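PDB 2QSV: DUF1573 domain-containing protein from Porphyromonas gingivalis, which is of unknown function, its family only tentatively linked to cysteine peptidase activity, and is represented here by its C-terminal part of two E-set-clan domains. Local coordinates for residues A[188-202]-A[208-220]. Residues are numbered along the deposited sequence; the frame is centred on the assembly and turned at random. Where two conformers were deposited one is given.
Sequences MKAEGWQSIAADISI and QAPLRRIKVKAEL. With SO4 (sulfate ion), chain B.
Asp-199 and Lys-215 face each other as a non-hydrogen-bonded pair of the antiparallel hairpin formed by strands 195-204 and 211-219, and in one of the two modelled conformers of Lys-215 their side chains close a salt bridge. There the lysine chain, bent at chi2 (66°) and chi3, folds back across the neighbouring strand, passing beside Ala-198 to bring NZ within 2.9 Å of Asp-199 OD1. NZ comes from above the carboxylate plane, 62° out of it. A water bound to both NZ and OD2 closes a second path between the two side chains, and another joins OD2 to Arg-213 NE, 4.4 Å apart and too far for a direct salt bridge. A sulfate, probably from the crystallisation liquor, takes the backbone N-H of Asp-199 on O1 at 2.8 Å.

The other face of the hairpin is largely apolar, though Arg-212 at its end turns its guanidinium to Met-120 O. Ile-200 sends CD1 diagonally to Val-216 CG2 (3.6 Å), while its CB lies against that of Ile-214; further along, Ile-202 CD1 meets Ile-214 CD1 at 4.0 Å. Ile-196 has CG1 wedged between its own N and carbonyl carbon (chi1 55°), and this branch rests on the methyl of Ala-218.

At the chain terminus Leu-220 N donates to Gln-194 O, and its CD1 touches Trp-193 O and, in the conformer given, Lys-189 CG. The selenomethionine at Met-188 brings CE over the backbone from Ala-218 to Leu-220.

In the Ig-like sandwich, strand 211-219 lies between 125-130, its parallel neighbour, and 195-204, which also pairs with 150-157. The isoleucine face packs into the core against strand 176-183 of the opposing sheet, through Val-183, Ile-181 and Leu-179, with Leu-162 of strand 162-166 covering Ala-198 and Ile-200.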
HETATM    1  N   MSE A 188       7.008  16.091 -10.600  1.00 37.09           N
HETATM    2  CA  MSE A 188       6.189  17.041  -9.842  1.00 39.33           C
HETATM    3  C   MSE A 188       5.604  18.146 -10.747  1.00 41.57           C
HETATM    4  O   MSE A 188       4.440  18.530 -10.599  1.00 41.17           O
HETATM    5  CB  MSE A 188       7.004  17.700  -8.724  1.00 38.83           C
HETATM    6  CG  MSE A 188       7.621  16.735  -7.724  1.00 36.89           C
HETATM    7 SE   MSE A 188       8.873  17.656  -6.531  0.60 33.84          SE
HETATM    8  CE  MSE A 188       7.848  19.183  -5.859  1.00 27.67           C
ATOM      9  N   LYS A 189       6.424  18.658 -11.664  0.50 42.59           N
ATOM     10  CA  LYS A 189       5.961  19.649 -12.621  0.50 43.97           C
ATOM     11  C   LYS A 189       4.895  19.056 -13.556  0.50 44.99           C
ATOM     12  O   LYS A 189       3.776  19.569 -13.610  0.50 45.33           O
ATOM     13  CB  LYS A 189       7.126  20.266 -13.390  0.50 43.60           C
ATOM     14  CG  LYS A 189       7.732  21.439 -12.670  0.50 43.12           C
ATOM     15  CD  LYS A 189       8.905  22.023 -13.407  0.50 43.80           C
ATOM     16  CE  LYS A 189      10.068  21.071 -13.415  0.50 43.69           C
ATOM     17  NZ  LYS A 189      11.361  21.806 -13.521  0.50 45.48           N
ATOM     18  N   ALA A 190       5.231  17.965 -14.252  1.00 46.03           N
ATOM     19  CA  ALA A 190       4.249  17.257 -15.091  1.00 46.51           C
ATOM     20  C   ALA A 190       2.927  16.965 -14.365  1.00 47.23           C
ATOM     21  O   ALA A 190       1.893  16.877 -15.008  1.00 48.99           O
ATOM     22  CB  ALA A 190       4.851  15.995 -15.665  1.00 46.30           C
ATOM     23  N   GLU A 191       2.948  16.878 -13.038  1.00 47.34           N
ATOM     24  CA  GLU A 191       1.749  16.656 -12.224  1.00 47.50           C
ATOM     25  C   GLU A 191       1.161  17.940 -11.634  1.00 48.15           C
ATOM     26  O   GLU A 191       0.201  17.887 -10.854  1.00 48.22           O
ATOM     27  CB  GLU A 191       2.063  15.700 -11.064  1.00 47.72           C
ATOM     28  CG  GLU A 191       2.613  14.330 -11.466  1.00 48.15           C
ATOM     29  CD  GLU A 191       1.542  13.308 -11.801  1.00 51.02           C
ATOM     30  OE1 GLU A 191       0.368  13.499 -11.397  1.00 51.60           O
ATOM     31  OE2 GLU A 191       1.890  12.295 -12.461  1.00 51.83           O
ATOM     32  N   GLY A 192       1.760  19.087 -11.968  1.00 48.55           N
ATOM     33  CA  GLY A 192       1.325  20.379 -11.431  1.00 48.52           C
ATOM     34  C   GLY A 192       1.401  20.496  -9.930  1.00 48.70           C
ATOM     35  O   GLY A 192       0.527  21.098  -9.307  1.00 49.02           O
ATOM     36  N   TRP A 193       2.432  19.892  -9.334  1.00 48.62           N
ATOM     37  CA  TRP A 193       2.719  20.085  -7.905  1.00 47.64           C
ATOM     38  C   TRP A 193       3.872  21.081  -7.788  1.00 46.74           C
ATOM     39  O   TRP A 193       4.837  21.016  -8.561  1.00 46.39           O
ATOM     40  CB  TRP A 193       3.075  18.761  -7.198  1.00 47.71           C
ATOM     41  CG  TRP A 193       2.019  17.682  -7.317  1.00 48.40           C
ATOM     42  CD1 TRP A 193       0.654  17.854  -7.325  1.00 49.26           C
ATOM     43  CD2 TRP A 193       2.242  16.266  -7.421  1.00 49.35           C
ATOM     44  NE1 TRP A 193       0.017  16.636  -7.447  1.00 50.63           N
ATOM     45  CE2 TRP A 193       0.965  15.646  -7.511  1.00 51.05           C
ATOM     46  CE3 TRP A 193       3.393  15.460  -7.456  1.00 47.58           C
ATOM     47  CZ2 TRP A 193       0.813  14.253  -7.620  1.00 48.69           C
ATOM     48  CZ3 TRP A 193       3.241  14.087  -7.570  1.00 46.79           C
ATOM     49  CH2 TRP A 193       1.961  13.497  -7.649  1.00 48.36           C
ATOM     50  N   GLN A 194       3.750  22.023  -6.855  0.50 46.04           N
ATOM     51  CA  GLN A 194       4.839  22.946  -6.562  0.50 45.71           C
ATOM     52  C   GLN A 194       5.669  22.371  -5.421  0.50 44.71           C
ATOM     53  O   GLN A 194       6.840  22.704  -5.266  0.50 44.37           O
ATOM     54  CB  GLN A 194       4.315  24.340  -6.182  0.50 46.01           C
ATOM     55  CG  GLN A 194       3.901  25.226  -7.364  0.50 47.18           C
ATOM     56  CD  GLN A 194       5.082  25.669  -8.220  0.50 48.52           C
ATOM     57  OE1 GLN A 194       5.138  25.363  -9.411  0.50 48.89           O
ATOM     58  NE2 GLN A 194       6.030  26.386  -7.619  0.50 49.21           N
ATOM     59  N   SER A 195       5.035  21.519  -4.619  1.00 43.96           N
ATOM     60  CA  SER A 195       5.686  20.870  -3.501  1.00 41.93           C
ATOM     61  C   SER A 195       5.065  19.493  -3.242  1.00 40.81           C
ATOM     62  O   SER A 195       3.911  19.203  -3.644  1.00 40.24           O
ATOM     63  CB  SER A 195       5.606  21.756  -2.263  1.00 41.78           C
ATOM     64  OG  SER A 195       4.285  21.812  -1.780  1.00 42.18           O
ATOM     65  N   ILE A 196       5.845  18.628  -2.598  1.00 38.40           N
ATOM     66  CA  ILE A 196       5.328  17.339  -2.158  1.00 35.95           C
ATOM     67  C   ILE A 196       5.546  17.153  -0.679  1.00 34.66           C
ATOM     68  O   ILE A 196       6.434  17.746  -0.092  1.00 33.81           O
ATOM     69  CB  ILE A 196       5.931  16.136  -2.928  1.00 36.89           C
ATOM     70  CG1 ILE A 196       7.467  16.129  -2.872  1.00 35.72           C
ATOM     71  CG2 ILE A 196       5.408  16.065  -4.344  1.00 34.46           C
ATOM     72  CD1 ILE A 196       8.072  14.787  -3.226  1.00 40.18           C
ATOM     73  N   ALA A 197       4.709  16.324  -0.077  1.00 33.83           N
ATOM     74  CA  ALA A 197       4.902  15.898   1.269  1.00 33.22           C
ATOM     75  C   ALA A 197       4.462  14.428   1.219  1.00 33.00           C
ATOM     76  O   ALA A 197       3.266  14.125   1.124  1.00 33.74           O
ATOM     77  CB  ALA A 197       4.056  16.740   2.226  1.00 34.14           C
ATOM     78  N   ALA A 198       5.428  13.517   1.170  1.00 29.66           N
ATOM     79  CA  ALA A 198       5.112  12.134   0.846  1.00 27.51           C
ATOM     80  C   ALA A 198       5.797  11.176   1.852  1.00 26.16           C
ATOM     81  O   ALA A 198       6.872  11.509   2.409  1.00 25.55           O
ATOM     82  CB  ALA A 198       5.538  11.861  -0.569  1.00 28.05           C
ATOM     83  N   ASP A 199       5.158  10.053   2.136  1.00 23.30           N
ATOM     84  CA  ASP A 199       5.702   9.064   3.049  1.00 22.55           C
ATOM     85  C   ASP A 199       6.497   7.960   2.358  1.00 21.61           C
ATOM     86  O   ASP A 199       6.071   7.414   1.342  1.00 19.45           O
ATOM     87  CB  ASP A 199       4.614   8.378   3.878  1.00 22.05           C
ATOM     88  CG  ASP A 199       3.923   9.328   4.845  1.00 27.04           C
ATOM     89  OD1 ASP A 199       4.596  10.222   5.425  1.00 28.09           O
ATOM     90  OD2 ASP A 199       2.682   9.185   4.991  1.00 32.25           O
ATOM     91  N   ILE A 200       7.649   7.631   2.949  1.00 20.52           N
ATOM     92  CA  ILE A 200       8.247   6.333   2.683  1.00 18.78           C
ATOM     93  C   ILE A 200       7.753   5.366   3.763  1.00 17.15           C
ATOM     94  O   ILE A 200       7.932   5.632   4.911  1.00 16.74           O
ATOM     95  CB  ILE A 200       9.819   6.368   2.701  1.00 18.48           C
ATOM     96  CG1 ILE A 200      10.333   7.326   1.618  1.00 19.67           C
ATOM     97  CG2 ILE A 200      10.314   4.945   2.441  1.00 14.81           C
ATOM     98  CD1 ILE A 200      11.822   7.884   1.858  1.00 17.78           C
ATOM     99  N   SER A 201       7.144   4.255   3.379  1.00 17.30           N
ATOM    100  CA  SER A 201       6.638   3.296   4.348  1.00 19.16           C
ATOM    101  C   SER A 201       7.537   2.063   4.405  1.00 19.20           C
ATOM    102  O   SER A 201       7.877   1.468   3.351  1.00 21.48           O
ATOM    103  CB  SER A 201       5.211   2.862   3.999  1.00 18.44           C
ATOM    104  OG  SER A 201       4.337   3.985   4.041  1.00 21.78           O
ATOM    105  N   ILE A 202       7.938   1.710   5.627  1.00 18.59           N
ATOM    106  CA  ILE A 202       8.848   0.564   5.832  1.00 18.52           C
ATOM    107  C   ILE A 202       8.209  -0.429   6.734  1.00 17.11           C
ATOM    108  O   ILE A 202       7.836  -0.106   7.814  1.00 17.48           O
ATOM    109  CB  ILE A 202      10.252   1.011   6.456  1.00 18.71           C
ATOM    110  CG1 ILE A 202      10.952   2.047   5.541  1.00 16.74           C
ATOM    111  CG2 ILE A 202      11.132  -0.270   6.780  1.00 16.78           C
ATOM    112  CD1 ILE A 202      12.187   2.761   6.173  1.00 20.61           C
ATOM    113  N   GLN A 208       8.303  -3.027  18.322  1.00 24.59           N
ATOM    114  CA  GLN A 208       7.738  -1.796  18.833  1.00 25.58           C
ATOM    115  C   GLN A 208       7.166  -0.836  17.763  1.00 24.65           C
ATOM    116  O   GLN A 208       6.433   0.051  18.114  1.00 25.69           O
ATOM    117  CB  GLN A 208       8.793  -1.029  19.623  1.00 25.23           C
ATOM    118  CG  GLN A 208       9.064  -1.570  21.046  1.00 30.09           C
ATOM    119  CD  GLN A 208       9.882  -2.873  21.006  1.00 38.77           C
ATOM    120  OE1 GLN A 208       9.420  -3.918  21.499  1.00 40.64           O
ATOM    121  NE2 GLN A 208      11.087  -2.826  20.371  1.00 38.95           N
ATOM    122  N   ALA A 209       7.541  -0.992  16.502  1.00 22.32           N
ATOM    123  CA  ALA A 209       7.072  -0.158  15.415  1.00 21.60           C
ATOM    124  C   ALA A 209       7.362  -0.812  14.064  1.00 20.81           C
ATOM    125  O   ALA A 209       8.285  -0.382  13.328  1.00 20.34           O
ATOM    126  CB  ALA A 209       7.673   1.254  15.505  1.00 20.33           C
ATOM    127  N   PRO A 210       6.599  -1.888  13.746  1.00 20.92           N
ATOM    128  CA  PRO A 210       6.858  -2.676  12.523  1.00 20.59           C
ATOM    129  C   PRO A 210       6.521  -1.967  11.213  1.00 21.47           C
ATOM    130  O   PRO A 210       6.997  -2.379  10.156  1.00 19.52           O
ATOM    131  CB  PRO A 210       5.952  -3.900  12.697  1.00 20.49           C
ATOM    132  CG  PRO A 210       4.810  -3.400  13.635  1.00 20.35           C
ATOM    133  CD  PRO A 210       5.523  -2.480  14.575  1.00 20.25           C
ATOM    134  N   LEU A 211       5.683  -0.922  11.298  1.00 20.71           N
ATOM    135  CA  LEU A 211       5.395  -0.057  10.173  1.00 20.52           C
ATOM    136  C   LEU A 211       5.927   1.359  10.493  1.00 21.05           C
ATOM    137  O   LEU A 211       5.402   2.069  11.388  1.00 21.56           O
ATOM    138  CB  LEU A 211       3.882  -0.098   9.811  1.00 20.80           C
ATOM    139  CG  LEU A 211       3.367   0.932   8.807  1.00 22.66           C
ATOM    140  CD1 LEU A 211       4.031   0.806   7.450  1.00 20.27           C
ATOM    141  CD2 LEU A 211       1.822   0.808   8.679  1.00 26.56           C
ATOM    142  N   ARG A 212       6.981   1.768   9.767  1.00 19.41           N
ATOM    143  CA  ARG A 212       7.678   3.008  10.089  1.00 18.74           C
ATOM    144  C   ARG A 212       7.559   3.948   8.902  1.00 18.26           C
ATOM    145  O   ARG A 212       7.612   3.497   7.793  1.00 19.43           O
ATOM    146  CB  ARG A 212       9.153   2.665  10.395  1.00 19.08           C
ATOM    147  CG  ARG A 212       9.803   3.653  11.301  1.00 17.34           C
ATOM    148  CD  ARG A 212       9.324   3.523  12.757  1.00 15.53           C
ATOM    149  NE  ARG A 212      10.022   4.594  13.418  1.00 15.31           N
ATOM    150  CZ  ARG A 212      11.269   4.490  13.881  1.00 19.07           C
ATOM    151  NH1 ARG A 212      11.940   3.296  13.808  1.00 16.11           N
ATOM    152  NH2 ARG A 212      11.811   5.554  14.453  1.00 17.91           N
ATOM    153  N   ARG A 213       7.308   5.243   9.114  1.00 18.21           N
ATOM    154  CA  ARG A 213       7.163   6.159   7.997  1.00 17.73           C
ATOM    155  C   ARG A 213       8.092   7.322   8.098  1.00 16.93           C
ATOM    156  O   ARG A 213       8.277   7.916   9.161  1.00 17.99           O
ATOM    157  CB  ARG A 213       5.709   6.667   7.821  1.00 19.38           C
ATOM    158  CG  ARG A 213       4.743   5.604   7.489  1.00 22.47           C
ATOM    159  CD  ARG A 213       3.377   6.239   7.579  1.00 27.12           C
ATOM    160  NE  ARG A 213       2.278   5.405   7.133  1.00 27.55           N
ATOM    161  CZ  ARG A 213       1.480   4.728   7.941  1.00 25.90           C
ATOM    162  NH1 ARG A 213       1.709   4.690   9.227  1.00 26.54           N
ATOM    163  NH2 ARG A 213       0.485   4.053   7.444  1.00 27.67           N
ATOM    164  N   ILE A 214       8.710   7.608   6.972  1.00 16.55           N
ATOM    165  CA  ILE A 214       9.547   8.738   6.838  1.00 19.28           C
ATOM    166  C   ILE A 214       8.791   9.761   5.997  1.00 20.18           C
ATOM    167  O   ILE A 214       8.400   9.464   4.863  1.00 21.30           O
ATOM    168  CB  ILE A 214      10.868   8.377   6.065  1.00 18.54           C
ATOM    169  CG1 ILE A 214      11.662   7.324   6.841  1.00 20.27           C
ATOM    170  CG2 ILE A 214      11.750   9.615   5.895  1.00 17.75           C
ATOM    171  CD1 ILE A 214      12.744   6.713   5.953  1.00 20.58           C
ATOM    172  N   LYS A 215       8.593  10.948   6.552  1.00 21.54           N
ATOM    173  CA  LYS A 215       8.019  12.048   5.772  0.50 22.06           C
ATOM    174  C   LYS A 215       9.102  12.793   5.018  1.00 22.06           C
ATOM    175  O   LYS A 215      10.046  13.298   5.601  1.00 21.62           O
ATOM    176  CB  LYS A 215       7.252  13.038   6.665  0.50 22.58           C
ATOM    177  CG  LYS A 215       6.912  14.375   5.921  0.50 24.36           C
ATOM    178  CD  LYS A 215       5.908  14.166   4.759  0.50 24.59           C
ATOM    179  CE  LYS A 215       4.546  13.698   5.266  0.50 26.16           C
ATOM    180  NZ  LYS A 215       3.825  12.819   4.336  0.50 27.77           N
ATOM    181  N   VAL A 216       8.969  12.823   3.707  1.00 22.00           N
ATOM    182  CA  VAL A 216       9.854  13.544   2.835  1.00 23.45           C
ATOM    183  C   VAL A 216       9.128  14.783   2.242  1.00 25.25           C
ATOM    184  O   VAL A 216       8.018  14.677   1.695  1.00 25.84           O
ATOM    185  CB  VAL A 216      10.353  12.631   1.696  1.00 23.42           C
ATOM    186  CG1 VAL A 216      11.347  13.365   0.761  1.00 23.85           C
ATOM    187  CG2 VAL A 216      11.018  11.338   2.274  1.00 23.06           C
ATOM    188  N   LYS A 217       9.762  15.934   2.371  1.00 26.83           N
ATOM    189  CA  LYS A 217       9.316  17.193   1.770  1.00 28.78           C
ATOM    190  C   LYS A 217      10.290  17.714   0.732  1.00 30.10           C
ATOM    191  O   LYS A 217      11.521  17.570   0.868  1.00 29.38           O
ATOM    192  CB  LYS A 217       9.129  18.248   2.841  1.00 29.40           C
ATOM    193  CG  LYS A 217       7.939  17.997   3.695  1.00 31.60           C
ATOM    194  CD  LYS A 217       7.887  19.052   4.815  1.00 35.47           C
ATOM    195  CE  LYS A 217       6.696  18.759   5.695  1.00 37.40           C
ATOM    196  NZ  LYS A 217       6.656  19.771   6.789  1.00 39.84           N
ATOM    197  N   ALA A 218       9.727  18.296  -0.325  1.00 31.34           N
ATOM    198  CA  ALA A 218      10.486  18.878  -1.413  1.00 34.09           C
ATOM    199  C   ALA A 218       9.627  19.968  -2.091  1.00 36.62           C
ATOM    200  O   ALA A 218       8.403  19.863  -2.120  1.00 36.90           O
ATOM    201  CB  ALA A 218      10.891  17.795  -2.412  1.00 33.27           C
ATOM    202  N   GLU A 219      10.269  21.019  -2.595  1.00 39.67           N
ATOM    203  CA  GLU A 219       9.580  22.061  -3.388  1.00 42.87           C
ATOM    204  C   GLU A 219      10.358  22.385  -4.655  1.00 44.03           C
ATOM    205  O   GLU A 219      11.585  22.180  -4.711  1.00 44.63           O
ATOM    206  CB  GLU A 219       9.281  23.319  -2.556  1.00 43.22           C
ATOM    207  CG  GLU A 219      10.494  23.988  -1.962  1.00 47.52           C
ATOM    208  CD  GLU A 219      10.150  24.901  -0.773  1.00 53.64           C
ATOM    209  OE1 GLU A 219       9.307  25.818  -0.953  1.00 55.29           O
ATOM    210  OE2 GLU A 219      10.737  24.702   0.331  1.00 53.48           O
ATOM    211  N   LEU A 220       9.657  22.866  -5.681  1.00 45.05           N
ATOM    212  CA  LEU A 220      10.284  23.071  -6.991  1.00 46.62           C
ATOM    213  C   LEU A 220      11.445  24.072  -6.994  1.00 46.94           C
ATOM    214  O   LEU A 220      11.417  25.050  -6.262  1.00 47.78           O
ATOM    215  CB  LEU A 220       9.242  23.450  -8.050  1.00 46.77           C
ATOM    216  CG  LEU A 220       8.419  22.271  -8.555  1.00 48.09           C
ATOM    217  CD1 LEU A 220       7.398  22.751  -9.575  1.00 51.34           C
ATOM    218  CD2 LEU A 220       9.331  21.227  -9.166  1.00 48.31           C
TER
HETATM  219  S   SO4 B 221       1.909   9.485   0.380  1.00 60.51           S
HETATM  220  O1  SO4 B 221       2.454  10.306   1.460  1.00 58.82           O
HETATM  221  O2  SO4 B 221       0.446   9.667   0.265  1.00 62.05           O
HETATM  222  O3  SO4 B 221       2.515   9.797  -0.913  1.00 56.07           O
HETATM  223  O4  SO4 B 221       2.120   8.092   0.747  1.00 62.39           O
HETATM  224  O   HOH W   1       1.377   6.910   4.348  1.00 39.82           O
HETATM  225  O   HOH W   2       1.379  11.474   4.765  1.00 63.28           O
HETATM  226  O   HOH W   3       1.633   3.593   4.372  1.00 40.98           O